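Putative secreted cellulose-binding protein (Streptomyces coelicolor, PDB 4OY6) is a copper-dependent lytic polysaccharide monooxygenase of family AA10 that probably cleaves cellulose oxidatively. Local coordinates at residues Ser3-Ala8 with Thr99-Asp104; Asn49-Asn54 with Gly73-Gly78; His103-His108 with Pro145-Glu150; Asp111-Tyr116 with Thr166-Ser171. All coordinates share one frame; numbering follows the deposited sequence. Where two conformers were deposited one is given.

Interaction 1: residues Ser3-Ala8 with Thr99-Asp104; sequences SVVDPA and TVKLHD. With NA (sodium ion), chain L; ZN (zinc ion), chain G; ZN (zinc ion), chain H.
V4 and L102 meet across two antiparallel strands, 3-6 and 99-104, as a non-hydrogen-bonded pair. CG2 of V4 does most of the touching. It lies 3.7 Å from CG of its pair partner L102 and, one step along the same face, 3.9 Å from CG1 of V100. V4 has CG1 anti to the backbone N (chi1 174°), which puts CG2 next to L102.

V5 is the extra residue where the register shifts by one between V4 and D6. Its CG1 packs on CB of H103 at 3.9 Å, and its CG2 comes 4.1 Å from CG of K101. V5 and D6 both face K101, a classic beta bulge. The carbonyl O of K101 takes the N-H of V5 at 2.9 Å and, weakly, that of D6. K101 N returns a nearly straight bond to D6 O at 2.8 Å. Before the bulge, S3 and H103 exchange two backbone bonds. A cis peptide precedes P7, where the strand ends.

D6, K101 and H103 leave the sheet on the same face as S3. D6 OD1 binds a zinc ion at 2.2 Å, and four waters complete the ligands modelled around it. D6 and K101 run side by side, but their charged ends do not touch. H103 bridges two metals: ND1 holds a sodium ion and NE2 a second zinc ion.

S3 OG is hydrogen-bonded to S9. Strand 97-104 is the middle of a three-stranded antiparallel sheet, with 2-6 and 148-154 at its edges. In the other sheet, V4 and V100 touch T166 and L102 touches W168.

Interaction 2: residues Asn49-Asn54 with Gly73-Gly78; sequences NGLYRN and GRTESG
The Y52 ring carries CG of E76 over one face, and the carboxylate is turned 36° from the ring plane. OE2 of E76 is 3.2 Å from CZ of Y52. At the ring's edge, in its plane, a water is bound to Y52 OH and donates to E76 OE1. The ring of H1 also meets Y52 edge-to-face.

The R53 guanidinium has G73 O at its edge. Its NH1 makes a weak bond there at 3.0 Å, while its stronger partner is G72 O. R53 bends at chi3 (75°) to bring NH1 to this loop. G73 has positive phi, and a CB on it would clash with R53 NH1.

T75 is the polar pin between the segments. Its OG1 donates to Y52 O at 2.7 Å, tilted out of the carbonyl plane. T75 OG1 stands anti to its own backbone N (chi1 -161°), which turns CG2 toward L51, 3.9 Å from CD2. A second water links Y52 O to E76 OE2.

E76 folds back at chi2, and its CG comes 3.3 Å from G50 O. OE1 of E76 is held in a salt bridge by R79. An alanine in place of E76 would probably leave R79 without its charge partner and remove the group over one face of the Y52 ring.

The short strand 52-54 pairs with strand 175-184, and the 73-78 loop packs against it through T75 and E76. The Y52 side chain lies about 7 Å from the bound copper. The contact therefore belongs to the surroundings of the AA10 copper site.

Interaction 3: residues His103-His108 with Pro145-Glu150; sequences HDQASH and PSQNYE. With NA (sodium ion), chain L; ZN (zinc ion), chain H; CU (copper (II) ion), chain B.
D104 has CG anti to its backbone N (chi1 180°), and Y149 has CG beside its own N (chi1 -45°). These torsions bring the carboxylate to the tyrosine hydroxyl. Y149 OH donates to the anti lone pair of D104 OD2, at 2.6 Å, with OD2 in the plane of the ring at its edge. The same oxygen accepts H108 N from its syn side at 2.8 Å. OD1 takes A106 N at 2.9 Å, which closes an Asx turn. It also accepts the N terminus of H1.

D104 N makes an almost straight bond to Q147 O. Next to it, H103 and N148 form a non-hydrogen-bonded pair. N148 OD1 and H103 ND1 both bind the sodium ion, the former at 1.9 Å. The ring and amide planes are 48° apart. Q105 OE1 joins H103 NE2 on a zinc ion. Further along, P145 CB rests 3.1 Å from S107 O.

An alanine at D104 would probably leave Y149 OH and the backbone N of H108 without their shared acceptor and let the loop before H108 shift.

H108 NE2 binds the copper at 2.0 Å, and the N-terminal nitrogen of H1 is another ligand. D104 thus acts as a second-shell residue: its carboxylate holds the backbone N of H1 and of H108 directly, while Y149 OH fixes OD2.

Interaction 4: residues Asp111-Tyr116 with Thr166-Ser171; sequences DYFLVY and TIWQAS
F113 and W168 form the apolar centre, a non-hydrogen-bonded pair on antiparallel strands 112-116 and 166-170. CE1 of F113 touches CD1 of W168 at 3.5 Å. The side chains lie side by side and point the same way, but the rings are inclined by 31°. W168 has CG anti to its backbone N (chi1 167°), which sets its five-membered ring beside F113. V115 and T166 continue the same face, with L102 of the other sheet packed on F113 and W168.

On the opposite face L114 meets I167, CB to CB. I167 CD1 reaches CE1 of Y116 at 3.8 Å. Y112 lies over Q169: CB of Q169 stands 3.7 Å from the ring centroid, a CH-pi contact over the face. With chi1 of 55°, Y112 CG lies between the backbone N and carbonyl carbon, bringing the ring over Q169. R139 adds a cation-pi contact to this ring. F60 of helix 60-63 covers this face.

L114 and I167 exchange two backbone bonds, that from I167 N being nearly straight at 2.8 Å. Q169 N donates to Y112 O. The amide of Q169 is held by T176 and D174.

At the polar edge D111 N donates to Q169 O at 2.8 Å. S171 OG donates to D111 OD1 at 2.8 Å, from above the carboxylate plane. A water bridges D111 OD1 and S171 O.

W168 also stacks on Y177, and its side chain is about 6 Å from the bound copper. These are two strands of one sheet of the AA10 beta-sandwich; their F113, W168 face packs against the three-stranded sheet.

From the N terminus, strand 2-6 pairs with strand 97-104, and interaction 1 closes a loop of 90 residues that is rich in helix. Interaction 2 is nested inside that loop and holds 49-54 to 73-78 without touching interaction 1. Interaction 3 begins on the strand where interaction 1 ends, sharing H103 and D104, and adds strand 148-154 to the same sheet. Interaction 4 joins strands 110-118 and 161-170 of the other sheet. Its segments alternate with those of interaction 3, so these two cross. Contacts of W168 with D104 and of F113 with Y149 tie the two sheets together, the first of them near the copper site.

Interaction 1: residues Ser3-Ala8 with Thr99-Asp104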
# COMPACT_ATOMS: atom_id res chain seq x y z
N SER A 3 6.94 -4.83 -2.80
CA SER A 3 6.03 -3.91 -2.12
C SER A 3 6.68 -2.56 -1.98
O SER A 3 7.86 -2.38 -2.28
CB SER A 3 5.63 -4.43 -0.73
OG SER A 3 4.53 -3.73 -0.23
N VAL A 4 5.90 -1.59 -1.50
CA VAL A 4 6.43 -0.31 -1.07
C VAL A 4 6.99 -0.49 0.32
O VAL A 4 6.27 -0.86 1.26
CB VAL A 4 5.38 0.80 -1.10
CG1 VAL A 4 5.97 2.06 -0.50
CG2 VAL A 4 4.92 1.06 -2.53
N VAL A 5 8.30 -0.27 0.45
CA VAL A 5 9.00 -0.44 1.71
C VAL A 5 9.21 0.85 2.48
O VAL A 5 9.40 0.83 3.68
CB VAL A 5 10.33 -1.21 1.53
CG1 VAL A 5 10.05 -2.61 0.99
CG2 VAL A 5 11.30 -0.47 0.63
N ASP A 6 9.16 1.98 1.77
CA ASP A 6 9.29 3.30 2.40
C ASP A 6 8.51 4.28 1.56
O ASP A 6 8.78 4.41 0.37
CB ASP A 6 10.76 3.77 2.47
CG ASP A 6 11.62 2.92 3.34
OD1 ASP A 6 11.56 3.09 4.57
OD2 ASP A 6 12.38 2.08 2.80
N PRO A 7 7.48 4.95 2.13
CA PRO A 7 6.86 4.72 3.43
C PRO A 7 6.18 3.36 3.41
O PRO A 7 5.42 3.07 2.49
CB PRO A 7 5.86 5.89 3.54
CG PRO A 7 5.49 6.20 2.14
CD PRO A 7 6.71 5.91 1.31
N ALA A 8 6.45 2.53 4.40
CA ALA A 8 6.04 1.14 4.37
C ALA A 8 4.56 0.97 4.07
O ALA A 8 3.71 1.67 4.66
CB ALA A 8 6.35 0.47 5.68
N THR A 99 9.90 10.25 -1.21
CA THR A 99 10.19 9.20 -2.18
C THR A 99 9.43 7.94 -1.84
O THR A 99 9.50 7.45 -0.72
CB THR A 99 11.69 8.89 -2.20
OG1 THR A 99 12.40 10.08 -2.55
CG2 THR A 99 12.03 7.81 -3.20
N VAL A 100 8.69 7.42 -2.80
CA VAL A 100 8.10 6.09 -2.69
C VAL A 100 9.13 5.10 -3.19
O VAL A 100 9.56 5.16 -4.37
CB VAL A 100 6.78 6.00 -3.48
CG1 VAL A 100 6.27 4.57 -3.47
CG2 VAL A 100 5.76 6.96 -2.90
N LYS A 101 9.56 4.21 -2.29
CA LYS A 101 10.58 3.22 -2.61
C LYS A 101 9.96 1.84 -2.58
O LYS A 101 9.38 1.43 -1.59
CB LYS A 101 11.76 3.27 -1.64
CG LYS A 101 12.84 2.25 -1.99
CD LYS A 101 13.99 2.34 -1.01
CE LYS A 101 15.02 1.26 -1.26
NZ LYS A 101 16.20 1.44 -0.38
N LEU A 102 10.09 1.16 -3.70
CA LEU A 102 9.69 -0.21 -3.81
C LEU A 102 10.88 -1.15 -3.92
O LEU A 102 11.87 -0.85 -4.59
CB LEU A 102 8.84 -0.45 -5.04
CG LEU A 102 7.50 0.23 -5.04
CD1 LEU A 102 7.60 1.55 -5.79
CD2 LEU A 102 6.45 -0.71 -5.63
N HIS A 103 10.76 -2.30 -3.27
CA HIS A 103 11.74 -3.35 -3.40
C HIS A 103 11.08 -4.46 -4.19
O HIS A 103 9.97 -4.87 -3.85
CB HIS A 103 12.18 -3.87 -2.03
CG HIS A 103 13.25 -4.90 -2.12
ND1 HIS A 103 14.55 -4.57 -2.41
CD2 HIS A 103 13.23 -6.24 -2.00
CE1 HIS A 103 15.29 -5.66 -2.47
NE2 HIS A 103 14.51 -6.69 -2.21
N ASP A 104 11.79 -4.94 -5.20
CA ASP A 104 11.33 -5.99 -6.11
C ASP A 104 12.33 -7.14 -6.12
O ASP A 104 13.45 -6.97 -6.56
CB ASP A 104 11.17 -5.41 -7.53
CG ASP A 104 10.70 -6.42 -8.56
OD1 ASP A 104 10.38 -7.58 -8.19
OD2 ASP A 104 10.65 -6.01 -9.75
NA NA L . 15.53 -2.97 -1.65
ZN ZN G . 12.35 1.78 6.12
ZN ZN H . 15.21 -8.48 -1.96
O HOH W 1 10.46 0.74 6.07
O HOH W 2 13.42 0.51 4.72
O HOH W 3 12.42 0.31 7.37
O HOH W 4 11.90 2.90 7.56
O HOH W 5 14.74 -2.02 -0.01

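Interaction 2: residues Asn49-Asn54 with Gly73-Gly78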
# COMPACT_ATOMS: atom_id res chain seq x y z
N ASN A 49 5.15 -9.71 -0.21
CA ASN A 49 5.37 -9.34 -1.60
C ASN A 49 4.30 -9.81 -2.58
O ASN A 49 4.46 -9.63 -3.78
CB ASN A 49 6.79 -9.72 -2.05
CG ASN A 49 7.04 -11.20 -2.24
OD1 ASN A 49 6.23 -12.08 -1.95
ND2 ASN A 49 8.20 -11.48 -2.79
N GLY A 50 3.23 -10.41 -2.07
CA GLY A 50 2.25 -11.08 -2.89
C GLY A 50 0.93 -10.36 -3.15
O GLY A 50 -0.07 -11.02 -3.45
N LEU A 51 0.92 -9.02 -3.04
CA LEU A 51 -0.33 -8.27 -3.16
C LEU A 51 -0.50 -7.76 -4.59
O LEU A 51 -0.22 -6.60 -4.89
CB LEU A 51 -0.37 -7.15 -2.13
CG LEU A 51 -1.79 -6.75 -1.68
CD1 LEU A 51 -1.70 -5.80 -0.50
CD2 LEU A 51 -2.64 -6.15 -2.80
N TYR A 52 -0.94 -8.66 -5.47
CA TYR A 52 -1.05 -8.38 -6.89
C TYR A 52 -2.34 -8.96 -7.47
O TYR A 52 -2.95 -9.87 -6.89
CB TYR A 52 0.16 -8.95 -7.67
CG TYR A 52 0.19 -10.46 -7.66
CD1 TYR A 52 0.75 -11.18 -6.61
CD2 TYR A 52 -0.44 -11.18 -8.67
CE1 TYR A 52 0.68 -12.56 -6.55
CE2 TYR A 52 -0.48 -12.56 -8.63
CZ TYR A 52 0.08 -13.25 -7.56
OH TYR A 52 0.03 -14.62 -7.51
N ARG A 53 -2.69 -8.46 -8.65
CA ARG A 53 -3.70 -9.05 -9.52
C ARG A 53 -3.07 -9.22 -10.89
O ARG A 53 -2.31 -8.36 -11.34
CB ARG A 53 -4.92 -8.11 -9.74
CG ARG A 53 -5.69 -7.72 -8.51
CD ARG A 53 -6.92 -6.92 -8.86
NE ARG A 53 -7.95 -7.76 -9.40
CZ ARG A 53 -8.85 -8.44 -8.69
NH1 ARG A 53 -8.94 -8.32 -7.38
NH2 ARG A 53 -9.73 -9.21 -9.32
N ASN A 54 -3.43 -10.30 -11.56
CA ASN A 54 -3.10 -10.48 -12.99
C ASN A 54 -4.26 -10.07 -13.88
O ASN A 54 -5.41 -10.28 -13.51
CB ASN A 54 -2.80 -11.95 -13.28
CG ASN A 54 -1.58 -12.46 -12.56
OD1 ASN A 54 -0.66 -11.70 -12.23
ND2 ASN A 54 -1.55 -13.77 -12.35
N GLY A 73 -8.68 -5.34 -4.25
CA GLY A 73 -9.93 -5.97 -4.65
C GLY A 73 -10.07 -7.38 -4.10
O GLY A 73 -10.52 -8.28 -4.80
N ARG A 74 -9.69 -7.57 -2.83
CA ARG A 74 -9.77 -8.87 -2.17
C ARG A 74 -9.01 -9.91 -2.99
O ARG A 74 -9.44 -11.04 -3.22
CB ARG A 74 -11.20 -9.28 -1.85
CG ARG A 74 -11.87 -8.34 -0.88
CD ARG A 74 -13.31 -8.73 -0.63
NE ARG A 74 -13.96 -7.79 0.27
CZ ARG A 74 -15.27 -7.65 0.40
NH1 ARG A 74 -16.10 -8.41 -0.29
NH2 ARG A 74 -15.74 -6.74 1.25
N THR A 75 -7.81 -9.52 -3.40
CA THR A 75 -7.03 -10.34 -4.31
C THR A 75 -6.41 -11.54 -3.58
O THR A 75 -6.51 -11.67 -2.35
CB THR A 75 -5.91 -9.52 -5.01
OG1 THR A 75 -5.50 -10.24 -6.15
CG2 THR A 75 -4.71 -9.21 -4.12
N GLU A 76 -5.83 -12.45 -4.35
CA GLU A 76 -5.07 -13.57 -3.78
C GLU A 76 -5.91 -14.34 -2.77
O GLU A 76 -5.48 -14.64 -1.65
CB GLU A 76 -3.73 -13.10 -3.22
CG GLU A 76 -2.73 -12.73 -4.30
CD GLU A 76 -2.22 -13.94 -5.03
OE1 GLU A 76 -1.39 -14.66 -4.43
OE2 GLU A 76 -2.66 -14.21 -6.17
N SER A 77 -7.11 -14.71 -3.20
CA SER A 77 -7.99 -15.57 -2.43
C SER A 77 -8.28 -15.00 -1.04
O SER A 77 -8.48 -15.75 -0.08
CB SER A 77 -7.36 -16.98 -2.34
OG SER A 77 -7.13 -17.52 -3.64
N GLY A 78 -8.32 -13.68 -0.94
CA GLY A 78 -8.68 -13.02 0.30
C GLY A 78 -7.57 -12.88 1.33
O GLY A 78 -7.83 -12.40 2.43
O HOH W 6 0.94 -16.08 -5.59
O HOH W 7 -4.09 -12.48 -7.69
O HOH W 8 -10.29 -11.10 -6.23

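Interaction 3: residues His103-His108 with Pro145-Glu150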
# COMPACT_ATOMS: atom_id res chain seq x y z
N HIS A 103 10.76 -2.30 -3.27
CA HIS A 103 11.74 -3.35 -3.40
C HIS A 103 11.08 -4.46 -4.19
O HIS A 103 9.97 -4.87 -3.85
CB HIS A 103 12.18 -3.87 -2.03
CG HIS A 103 13.25 -4.90 -2.12
ND1 HIS A 103 14.55 -4.57 -2.41
CD2 HIS A 103 13.23 -6.24 -2.00
CE1 HIS A 103 15.29 -5.66 -2.47
NE2 HIS A 103 14.51 -6.69 -2.21
N ASP A 104 11.79 -4.94 -5.20
CA ASP A 104 11.33 -5.99 -6.11
C ASP A 104 12.33 -7.14 -6.12
O ASP A 104 13.45 -6.97 -6.56
CB ASP A 104 11.17 -5.41 -7.53
CG ASP A 104 10.70 -6.42 -8.56
OD1 ASP A 104 10.38 -7.58 -8.19
OD2 ASP A 104 10.65 -6.01 -9.75
N GLN A 105 11.89 -8.29 -5.64
CA GLN A 105 12.73 -9.48 -5.57
C GLN A 105 13.14 -10.02 -6.95
O GLN A 105 14.10 -10.76 -7.06
CB GLN A 105 12.02 -10.59 -4.77
CG GLN A 105 11.57 -10.22 -3.34
CD GLN A 105 12.68 -9.85 -2.37
OE1 GLN A 105 13.66 -9.19 -2.71
NE2 GLN A 105 12.51 -10.25 -1.12
N ALA A 106 12.39 -9.67 -7.98
CA ALA A 106 12.51 -10.27 -9.30
C ALA A 106 13.02 -9.31 -10.40
O ALA A 106 13.24 -9.74 -11.53
CB ALA A 106 11.17 -10.85 -9.72
N SER A 107 13.21 -8.03 -10.10
CA SER A 107 13.63 -7.06 -11.12
C SER A 107 12.76 -7.12 -12.38
O SER A 107 13.25 -7.22 -13.52
CB SER A 107 15.11 -7.22 -11.48
OG SER A 107 15.92 -7.10 -10.33
N HIS A 108 11.46 -7.08 -12.18
CA HIS A 108 10.53 -7.11 -13.31
C HIS A 108 10.54 -5.87 -14.19
O HIS A 108 10.16 -5.95 -15.35
CB HIS A 108 9.10 -7.28 -12.84
CG HIS A 108 8.81 -8.56 -12.15
ND1 HIS A 108 9.04 -9.78 -12.71
CD2 HIS A 108 8.20 -8.80 -10.96
CE1 HIS A 108 8.63 -10.73 -11.89
NE2 HIS A 108 8.11 -10.16 -10.83
N PRO A 145 14.40 -3.03 -15.37
CA PRO A 145 14.56 -4.00 -14.30
C PRO A 145 15.54 -3.52 -13.24
O PRO A 145 16.64 -3.04 -13.55
CB PRO A 145 15.11 -5.22 -15.03
CG PRO A 145 14.52 -5.11 -16.39
CD PRO A 145 14.54 -3.65 -16.70
N SER A 146 15.14 -3.64 -11.98
CA SER A 146 15.98 -3.29 -10.85
C SER A 146 15.39 -3.93 -9.61
O SER A 146 14.21 -4.24 -9.58
CB SER A 146 16.04 -1.77 -10.66
OG SER A 146 16.95 -1.41 -9.64
N GLN A 147 16.23 -4.12 -8.59
CA GLN A 147 15.74 -4.59 -7.30
C GLN A 147 15.05 -3.51 -6.48
O GLN A 147 14.36 -3.82 -5.51
CB GLN A 147 16.85 -5.23 -6.49
CG GLN A 147 17.22 -6.61 -6.98
CD GLN A 147 17.62 -7.48 -5.82
OE1 GLN A 147 18.64 -7.24 -5.19
NE2 GLN A 147 16.79 -8.47 -5.49
N ASN A 148 15.24 -2.24 -6.85
CA ASN A 148 14.57 -1.15 -6.18
C ASN A 148 14.11 -0.12 -7.21
O ASN A 148 14.82 0.13 -8.18
CB ASN A 148 15.51 -0.51 -5.15
CG ASN A 148 15.94 -1.49 -4.09
OD1 ASN A 148 15.19 -1.77 -3.14
ND2 ASN A 148 17.13 -2.06 -4.26
N TYR A 149 12.95 0.47 -6.97
CA TYR A 149 12.43 1.59 -7.77
C TYR A 149 12.13 2.74 -6.83
O TYR A 149 11.55 2.52 -5.75
CB TYR A 149 11.15 1.20 -8.54
CG TYR A 149 11.23 -0.14 -9.23
CD1 TYR A 149 12.07 -0.34 -10.32
CD2 TYR A 149 10.50 -1.21 -8.78
CE1 TYR A 149 12.17 -1.59 -10.91
CE2 TYR A 149 10.58 -2.45 -9.38
CZ TYR A 149 11.43 -2.65 -10.44
OH TYR A 149 11.55 -3.89 -11.02
N GLU A 150 12.48 3.95 -7.23
CA GLU A 150 12.16 5.14 -6.47
C GLU A 150 11.33 6.11 -7.30
O GLU A 150 11.67 6.40 -8.47
CB GLU A 150 13.44 5.85 -6.01
CG GLU A 150 14.22 5.05 -4.99
CD GLU A 150 15.34 5.81 -4.31
OE1 GLU A 150 15.58 6.99 -4.62
OE2 GLU A 150 15.98 5.21 -3.43
NA NA L . 15.53 -2.97 -1.65
ZN ZN H . 15.21 -8.48 -1.96
CU CU B . 7.38 -11.06 -9.24
O HOH W 5 14.74 -2.02 -0.01

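Interaction 4: residues Asp111-Tyr116 with Thr166-Ser171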
# COMPACT_ATOMS: atom_id res chain seq x y z
N ASP A 111 6.07 -0.87 -16.23
CA ASP A 111 5.55 -0.09 -17.36
C ASP A 111 5.28 1.34 -16.91
O ASP A 111 5.50 2.29 -17.66
CB ASP A 111 4.27 -0.71 -17.92
CG ASP A 111 4.50 -2.02 -18.67
OD1 ASP A 111 5.67 -2.44 -18.87
OD2 ASP A 111 3.47 -2.61 -19.05
N TYR A 112 4.77 1.47 -15.69
CA TYR A 112 4.48 2.74 -15.07
C TYR A 112 4.14 2.49 -13.60
O TYR A 112 3.79 1.37 -13.21
CB TYR A 112 3.31 3.47 -15.75
CG TYR A 112 2.02 2.69 -15.84
CD1 TYR A 112 1.10 2.70 -14.80
CD2 TYR A 112 1.73 1.89 -16.94
CE1 TYR A 112 -0.07 1.97 -14.87
CE2 TYR A 112 0.54 1.18 -17.02
CZ TYR A 112 -0.35 1.21 -15.98
OH TYR A 112 -1.52 0.50 -16.05
N PHE A 113 4.22 3.55 -12.81
CA PHE A 113 3.60 3.66 -11.49
C PHE A 113 2.58 4.77 -11.52
O PHE A 113 2.78 5.81 -12.15
CB PHE A 113 4.63 4.00 -10.40
CG PHE A 113 5.72 2.97 -10.24
CD1 PHE A 113 5.52 1.87 -9.44
CD2 PHE A 113 6.95 3.11 -10.86
CE1 PHE A 113 6.52 0.93 -9.27
CE2 PHE A 113 7.96 2.17 -10.69
CZ PHE A 113 7.73 1.08 -9.90
N LEU A 114 1.47 4.54 -10.83
CA LEU A 114 0.50 5.59 -10.49
C LEU A 114 0.57 5.78 -8.99
O LEU A 114 0.56 4.80 -8.24
CB LEU A 114 -0.92 5.20 -10.89
CG LEU A 114 -1.11 4.72 -12.32
CD1 LEU A 114 -2.55 4.26 -12.51
CD2 LEU A 114 -0.69 5.75 -13.35
N VAL A 115 0.60 7.03 -8.54
CA VAL A 115 0.60 7.29 -7.11
C VAL A 115 -0.53 8.27 -6.82
O VAL A 115 -0.65 9.31 -7.46
CB VAL A 115 1.94 7.88 -6.62
CG1 VAL A 115 1.92 8.01 -5.10
CG2 VAL A 115 3.12 7.05 -7.08
N TYR A 116 -1.35 7.89 -5.84
CA TYR A 116 -2.44 8.69 -5.35
C TYR A 116 -2.25 8.98 -3.87
O TYR A 116 -1.55 8.26 -3.18
CB TYR A 116 -3.79 7.98 -5.51
CG TYR A 116 -4.14 7.55 -6.91
CD1 TYR A 116 -3.65 6.34 -7.42
CD2 TYR A 116 -4.91 8.34 -7.74
CE1 TYR A 116 -3.96 5.94 -8.69
CE2 TYR A 116 -5.23 7.94 -9.03
CZ TYR A 116 -4.75 6.73 -9.49
OH TYR A 116 -5.05 6.34 -10.76
N THR A 166 -0.14 3.37 -4.15
CA THR A 166 0.80 3.19 -5.22
C THR A 166 0.41 1.96 -6.03
O THR A 166 0.21 0.88 -5.48
CB THR A 166 2.23 2.98 -4.67
OG1 THR A 166 2.64 4.12 -3.92
CG2 THR A 166 3.22 2.72 -5.77
N ILE A 167 0.27 2.17 -7.33
CA ILE A 167 -0.06 1.11 -8.27
C ILE A 167 1.15 0.87 -9.16
O ILE A 167 1.59 1.77 -9.87
CB ILE A 167 -1.31 1.45 -9.10
CG1 ILE A 167 -2.50 1.77 -8.18
CG2 ILE A 167 -1.64 0.30 -10.04
CD1 ILE A 167 -3.79 2.11 -8.86
N TRP A 168 1.69 -0.34 -9.09
CA TRP A 168 2.86 -0.76 -9.85
C TRP A 168 2.40 -1.70 -10.95
O TRP A 168 1.95 -2.81 -10.65
CB TRP A 168 3.86 -1.45 -8.93
CG TRP A 168 4.99 -2.21 -9.57
CD1 TRP A 168 5.54 -2.05 -10.80
CD2 TRP A 168 5.71 -3.27 -8.94
NE1 TRP A 168 6.55 -2.96 -10.98
CE2 TRP A 168 6.68 -3.72 -9.85
CE3 TRP A 168 5.60 -3.90 -7.69
CZ2 TRP A 168 7.54 -4.78 -9.55
CZ3 TRP A 168 6.45 -4.93 -7.39
CH2 TRP A 168 7.40 -5.37 -8.32
N GLN A 169 2.51 -1.27 -12.20
CA GLN A 169 2.24 -2.14 -13.33
C GLN A 169 3.57 -2.76 -13.75
O GLN A 169 4.45 -2.05 -14.26
CB GLN A 169 1.62 -1.35 -14.50
CG GLN A 169 1.33 -2.20 -15.72
CD GLN A 169 0.22 -3.17 -15.49
OE1 GLN A 169 -0.70 -2.94 -14.70
NE2 GLN A 169 0.25 -4.27 -16.24
N ALA A 170 3.74 -4.05 -13.48
CA ALA A 170 5.01 -4.71 -13.76
C ALA A 170 5.16 -4.92 -15.27
O ALA A 170 4.17 -4.99 -15.99
CB ALA A 170 5.10 -6.01 -13.01
N SER A 171 6.41 -5.05 -15.74
CA SER A 171 6.68 -5.15 -17.17
C SER A 171 6.73 -6.56 -17.75
O SER A 171 6.69 -6.71 -18.96
CB SER A 171 8.00 -4.45 -17.48
OG SER A 171 7.87 -3.04 -17.27
O HOH W 9 2.43 -4.95 -18.17
O HOH W 10 5.84 -4.45 -20.62